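Local atomic coordinates of Na-translocating NADH-quinone reductase subunit C NqrC (Shewanella oneidensis, PDB entry 4XHF), a protein that binds flavin mononucleotide and forms one subunit of a bacterial respiratory membrane complex, represented here by its soluble fragment. Residues Leu34-Lys37 / Arg38-Gln42; Val122-Asp125 / Ser126-Ser130. All coordinates share one frame; numbering follows the deposited sequence.

Interaction 1 (Leu34-Lys37 / Arg38-Gln42)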
ATOM      1  N   LEU A  34      14.996 -14.559   2.449  1.00 25.08           N
ATOM      2  CA  LEU A  34      15.023 -13.169   2.005  1.00 23.66           C
ATOM      3  C   LEU A  34      14.881 -13.079   0.493  1.00 23.97           C
ATOM      4  O   LEU A  34      14.183 -12.206  -0.022  1.00 23.55           O
ATOM      5  CB  LEU A  34      16.317 -12.485   2.447  1.00 23.14           C
ATOM      6  CG  LEU A  34      16.385 -12.071   3.917  1.00 24.52           C
ATOM      7  CD1 LEU A  34      17.812 -11.717   4.303  1.00 24.88           C
ATOM      8  CD2 LEU A  34      15.451 -10.900   4.195  1.00 25.46           C
ATOM      9  N   ALA A  35      15.550 -13.985  -0.212  1.00 25.32           N
ATOM     10  CA  ALA A  35      15.474 -14.026  -1.667  1.00 24.31           C
ATOM     11  C   ALA A  35      14.044 -14.298  -2.118  1.00 23.75           C
ATOM     12  O   ALA A  35      13.577 -13.732  -3.106  1.00 25.21           O
ATOM     13  CB  ALA A  35      16.418 -15.083  -2.216  1.00 25.55           C
ATOM     14  N   LYS A  36      13.351 -15.159  -1.381  1.00 22.97           N
ATOM     15  CA  LYS A  36      11.979 -15.523  -1.709  1.00 22.18           C
ATOM     16  C   LYS A  36      11.036 -14.344  -1.497  1.00 22.15           C
ATOM     17  O   LYS A  36      10.163 -14.080  -2.324  1.00 22.21           O
ATOM     18  CB  LYS A  36      11.531 -16.714  -0.860  1.00 24.44           C
ATOM     19  CG  LYS A  36      10.116 -17.189  -1.147  1.00 26.94           C
ATOM     20  CD  LYS A  36       9.729 -18.353  -0.250  1.00 30.76           C
ATOM     21  CE  LYS A  36       8.220 -18.528  -0.191  1.00 35.42           C
ATOM     22  NZ  LYS A  36       7.625 -18.745  -1.537  1.00 41.03           N
ATOM     23  N   LYS A  37      11.222 -13.639  -0.386  1.00 24.45           N
ATOM     24  CA  LYS A  37      10.359 -12.516  -0.034  1.00 22.97           C
ATOM     25  C   LYS A  37      10.625 -11.307  -0.926  1.00 19.52           C
ATOM     26  O   LYS A  37       9.719 -10.521  -1.204  1.00 19.35           O
ATOM     27  CB  LYS A  37      10.554 -12.129   1.435  1.00 24.70           C
ATOM     28  CG  LYS A  37      10.239 -13.245   2.423  1.00 32.44           C
ATOM     29  CD  LYS A  37       8.749 -13.557   2.501  1.00 39.39           C
ATOM     30  CE  LYS A  37       7.976 -12.458   3.223  1.00 44.72           C
ATOM     31  NZ  LYS A  37       6.564 -12.849   3.494  1.00 46.04           N
ATOM     32  N   ARG A  38      11.867 -11.159  -1.374  1.00 19.14           N
ATOM     33  CA  ARG A  38      12.223 -10.051  -2.248  1.00 17.49           C
ATOM     34  C   ARG A  38      11.580 -10.232  -3.619  1.00 15.14           C
ATOM     35  O   ARG A  38      11.173  -9.261  -4.252  1.00 16.03           O
ATOM     36  CB  ARG A  38      13.742  -9.933  -2.385  1.00 20.88           C
ATOM     37  CG  ARG A  38      14.202  -8.542  -2.790  1.00 23.80           C
ATOM     38  CD  ARG A  38      15.710  -8.468  -2.978  1.00 25.27           C
ATOM     39  NE  ARG A  38      16.441  -9.054  -1.855  1.00 27.40           N
ATOM     40  CZ  ARG A  38      16.948 -10.286  -1.837  1.00 27.20           C
ATOM     41  NH1 ARG A  38      16.819 -11.092  -2.887  1.00 27.71           N
ATOM     42  NH2 ARG A  38      17.594 -10.713  -0.762  1.00 26.15           N
ATOM     43  N   ASP A  39      11.494 -11.478  -4.075  1.00 15.85           N
ATOM     44  CA  ASP A  39      10.845 -11.784  -5.346  1.00 17.04           C
ATOM     45  C   ASP A  39       9.353 -11.484  -5.279  1.00 14.31           C
ATOM     46  O   ASP A  39       8.797 -10.862  -6.183  1.00 16.01           O
ATOM     47  CB  ASP A  39      11.057 -13.250  -5.729  1.00 21.48           C
ATOM     48  CG  ASP A  39      12.476 -13.544  -6.178  1.00 22.73           C
ATOM     49  OD1 ASP A  39      13.213 -12.593  -6.519  1.00 23.10           O
ATOM     50  OD2 ASP A  39      12.850 -14.736  -6.205  1.00 24.80           O
ATOM     51  N   GLU A  40       8.707 -11.938  -4.210  1.00 14.36           N
ATOM     52  CA  GLU A  40       7.292 -11.660  -3.995  1.00 15.70           C
ATOM     53  C   GLU A  40       7.057 -10.156  -3.896  1.00 12.59           C
ATOM     54  O   GLU A  40       6.110  -9.628  -4.476  1.00 11.73           O
ATOM     55  CB  GLU A  40       6.790 -12.363  -2.731  1.00 19.46           C
ATOM     56  CG  GLU A  40       6.818 -13.887  -2.821  1.00 23.81           C
ATOM     57  CD  GLU A  40       6.552 -14.572  -1.492  1.00 27.25           C
ATOM     58  OE1 GLU A  40       6.340 -13.867  -0.483  1.00 28.71           O
ATOM     59  OE2 GLU A  40       6.557 -15.821  -1.459  1.00 27.12           O
ATOM     60  N   LEU A  41       7.933  -9.476  -3.164  1.00 13.56           N
ATOM     61  CA  LEU A  41       7.867  -8.027  -3.014  1.00 12.69           C
ATOM     62  C   LEU A  41       7.908  -7.321  -4.367  1.00 11.68           C
ATOM     63  O   LEU A  41       7.068  -6.473  -4.660  1.00 10.96           O
ATOM     64  CB  LEU A  41       9.020  -7.539  -2.135  1.00 13.04           C
ATOM     65  CG  LEU A  41       9.128  -6.032  -1.897  1.00 14.82           C
ATOM     66  CD1 LEU A  41       7.892  -5.504  -1.195  1.00 16.49           C
ATOM     67  CD2 LEU A  41      10.371  -5.716  -1.086  1.00 15.34           C
ATOM     68  N   GLN A  42       8.890  -7.683  -5.188  1.00 12.56           N
ATOM     69  CA  GLN A  42       9.049  -7.082  -6.507  1.00 10.74           C
ATOM     70  C   GLN A  42       7.805  -7.296  -7.363  1.00 11.29           C
ATOM     71  O   GLN A  42       7.360  -6.388  -8.063  1.00 12.21           O
ATOM     72  CB  GLN A  42      10.283  -7.656  -7.209  1.00 11.31           C
ATOM     73  CG  GLN A  42      11.606  -7.138  -6.654  1.00 11.79           C
ATOM     74  CD  GLN A  42      12.815  -7.758  -7.329  1.00 14.70           C
ATOM     75  OE1 GLN A  42      12.841  -8.957  -7.604  1.00 20.26           O
ATOM     76  NE2 GLN A  42      13.825  -6.939  -7.602  1.00 18.11           N
TER
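R38 folds its side chain back over the preceding turn of the alpha helix 29-48, while K37 and E40 meet on another part of its surface. All main-chain bonds between 34-37 and 38-42 are of the i to i+4 kind, beginning with R38 N to L34 O at 2.9 Å. The same L34 oxygen lies over the centre of one face of the R38 guanidinium, 3.7 Å above its plane, and R38 CB also touches it. A bend at chi3 (-49°), after a chain extended through chi2, turns the group back along the helix and sets R38 NH1 3.5 Å from A35 CA. R38 NE is held by a salt bridge to D87, which should fix the flat group's setting, while D39 reaches R60 of helix 58-66 with its own carboxylate. E40 extends beyond CG and runs between two lysines. E40 CG passes 3.4 Å from K36 O, and the carboxylate divides its oxygens between the pair. K37, bent at chi2 and chi3, brings CD to 3.8 Å from E40 OE1; K37 NZ stays beyond salt-bridge range of that oxygen, where the opposite charges probably still attract weakly. K36 closes the true salt bridge: its chain, straight until a final bend at chi4 (58°), puts NZ 3.1 Å from E40 OE2, nearly in line with the C-O bond.

Interaction 2 (Val122-Asp125 / Ser126-Ser130)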
ATOM      1  N   VAL A 122       7.792   4.432  -9.226  1.00 11.60           N
ATOM      2  CA  VAL A 122       7.727   3.623 -10.441  1.00  9.98           C
ATOM      3  C   VAL A 122       7.716   4.516 -11.678  1.00  8.84           C
ATOM      4  O   VAL A 122       6.952   5.478 -11.750  1.00  9.04           O
ATOM      5  CB  VAL A 122       6.480   2.720 -10.446  1.00  9.25           C
ATOM      6  CG1 VAL A 122       6.523   1.756 -11.625  1.00 11.88           C
ATOM      7  CG2 VAL A 122       6.373   1.954  -9.130  1.00  9.76           C
ATOM      8  N   PHE A 123       8.566   4.184 -12.646  1.00 11.80           N
ATOM      9  CA  PHE A 123       8.714   4.972 -13.866  1.00 12.42           C
ATOM     10  C   PHE A 123       8.344   4.154 -15.101  1.00 16.16           C
ATOM     11  O   PHE A 123       8.614   2.955 -15.163  1.00 19.56           O
ATOM     12  CB  PHE A 123      10.152   5.484 -13.995  1.00 13.61           C
ATOM     13  CG  PHE A 123      10.624   6.275 -12.807  1.00 13.28           C
ATOM     14  CD1 PHE A 123      10.446   7.647 -12.757  1.00 14.13           C
ATOM     15  CD2 PHE A 123      11.245   5.646 -11.741  1.00 11.49           C
ATOM     16  CE1 PHE A 123      10.878   8.375 -11.667  1.00 14.27           C
ATOM     17  CE2 PHE A 123      11.678   6.370 -10.650  1.00 12.28           C
ATOM     18  CZ  PHE A 123      11.494   7.736 -10.613  1.00 13.12           C
ATOM     19  N   ASP A 124       7.730   4.805 -16.084  1.00 14.44           N
ATOM     20  CA  ASP A 124       7.427   4.151 -17.348  1.00 18.40           C
ATOM     21  C   ASP A 124       8.692   4.068 -18.192  1.00 24.77           C
ATOM     22  O   ASP A 124       9.756   4.521 -17.769  1.00 22.67           O
ATOM     23  CB  ASP A 124       6.322   4.896 -18.102  1.00 20.10           C
ATOM     24  CG  ASP A 124       6.651   6.363 -18.336  1.00 21.18           C
ATOM     25  OD1 ASP A 124       7.845   6.720 -18.407  1.00 22.34           O
ATOM     26  OD2 ASP A 124       5.703   7.167 -18.458  1.00 23.34           O
ATOM     27  N   ASP A 125       8.574   3.508 -19.390  1.00 35.11           N
ATOM     28  CA  ASP A 125       9.721   3.374 -20.279  1.00 43.77           C
ATOM     29  C   ASP A 125      10.284   4.735 -20.683  1.00 42.00           C
ATOM     30  O   ASP A 125      11.461   4.852 -21.025  1.00 46.20           O
ATOM     31  CB  ASP A 125       9.333   2.577 -21.524  1.00 51.50           C
ATOM     32  CG  ASP A 125       8.833   1.188 -21.187  1.00 57.90           C
ATOM     33  OD1 ASP A 125       8.311   1.002 -20.067  1.00 58.60           O
ATOM     34  OD2 ASP A 125       8.962   0.284 -22.039  1.00 61.73           O
ATOM     35  N   SER A 126       9.439   5.759 -20.636  1.00 35.88           N
ATOM     36  CA  SER A 126       9.853   7.111 -20.994  1.00 31.48           C
ATOM     37  C   SER A 126      10.678   7.760 -19.882  1.00 28.72           C
ATOM     38  O   SER A 126      11.261   8.823 -20.080  1.00 29.89           O
ATOM     39  CB  SER A 126       8.626   7.972 -21.313  1.00 31.90           C
ATOM     40  OG  SER A 126       9.000   9.287 -21.679  1.00 34.29           O
ATOM     41  N   GLY A 127      10.721   7.118 -18.716  1.00 27.18           N
ATOM     42  CA  GLY A 127      11.472   7.629 -17.581  1.00 22.01           C
ATOM     43  C   GLY A 127      10.682   8.600 -16.722  1.00 14.88           C
ATOM     44  O   GLY A 127      11.207   9.162 -15.760  1.00 14.03           O
ATOM     45  N   LYS A 128       9.417   8.799 -17.076  1.00 15.91           N
ATOM     46  CA  LYS A 128       8.523   9.677 -16.328  1.00 16.62           C
ATOM     47  C   LYS A 128       7.879   8.909 -15.177  1.00 15.78           C
ATOM     48  O   LYS A 128       7.570   7.725 -15.316  1.00 16.78           O
ATOM     49  CB  LYS A 128       7.455  10.258 -17.261  1.00 19.73           C
ATOM     50  CG  LYS A 128       6.301  10.976 -16.570  1.00 26.54           C
ATOM     51  CD  LYS A 128       6.759  12.221 -15.830  1.00 33.29           C
ATOM     52  CE  LYS A 128       5.586  12.941 -15.179  1.00 35.44           C
ATOM     53  NZ  LYS A 128       4.907  12.118 -14.139  1.00 33.51           N
ATOM     54  N   LEU A 129       7.683   9.584 -14.047  1.00 16.42           N
ATOM     55  CA  LEU A 129       7.045   8.972 -12.885  1.00 14.23           C
ATOM     56  C   LEU A 129       5.664   8.428 -13.245  1.00 16.79           C
ATOM     57  O   LEU A 129       4.795   9.168 -13.710  1.00 18.52           O
ATOM     58  CB  LEU A 129       6.928   9.980 -11.739  1.00 13.42           C
ATOM     59  CG  LEU A 129       6.337   9.443 -10.432  1.00 12.77           C
ATOM     60  CD1 LEU A 129       7.276   8.440  -9.774  1.00 12.88           C
ATOM     61  CD2 LEU A 129       6.014  10.578  -9.476  1.00 11.15           C
ATOM     62  N   SER A 130       5.473   7.133 -13.018  1.00 14.36           N
ATOM     63  CA  SER A 130       4.232   6.451 -13.368  1.00 13.94           C
ATOM     64  C   SER A 130       3.321   6.343 -12.151  1.00 12.38           C
ATOM     65  O   SER A 130       2.119   6.586 -12.238  1.00 12.39           O
ATOM     66  CB  SER A 130       4.538   5.062 -13.936  1.00 18.11           C
ATOM     67  OG  SER A 130       3.382   4.458 -14.489  1.00 23.94           O
TER
HETATM   68  O   HOH W   1       3.781   8.180 -16.797  1.00 31.26           O
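F123 and L129 face each other as a non-hydrogen-bonded antiparallel pair whose side chains diverge from one another at the start, though L129 CD1 swings back over one face of the phenyl ring, 4.1 Å from F123 CE1, the two side chains crossing at a slant. K128 C sits at the ring's edge, and G127 O approaches F123 CD1 obliquely at 3.4 Å. Next to this pair, S130 N donates a hydrogen bond to V122 O in the carbonyl plane, at a short 2.6 Å. S130 CB lies against the same oxygen. These residues close the beta hairpin of strands 113-123 and 129-139 through a type I turn, D124 to G127, followed by a G1 bulge: G127 takes a positive phi (87°) and hydrogen-bonds through its N-H to D124 O, while K128 O receives D124 N at 3.0 Å. The D124 carboxylate is turned in over the turn, its CG lying between the backbone N and the carbonyl carbon (chi1 56°). OD1 of D124 accepts K128 N at 2.9 Å, on the syn side but 35° out of the carboxylate plane; D124 OD2 instead accepts a hydrogen bond from a water 2.7 Å away. K128 passes its CB beside the D124 carboxylate, then bends twice, and its NZ reaches a lone pair of L129 O at 3.0 Å.

Interaction 1 comes first along the chain, on helix 29-48, the first of the modelled fragment; interaction 2 follows at the turn joining strands 113-123 and 129-139 of the large antiparallel sheet. Their centres are 22 Å apart and their nearest atoms about 8 Å, without touching. Strand 113-123 relates them: L41 rests on its R118 and F120, while V122 near its end packs on A49 and V51, just beyond the helix. Helix 58-66 is a second neighbour, since D39 and Q42 touch it and F123 bonds through its backbone to S66. Both are surface contacts, and neither contributes a residue to the flavin mononucleotide pocket.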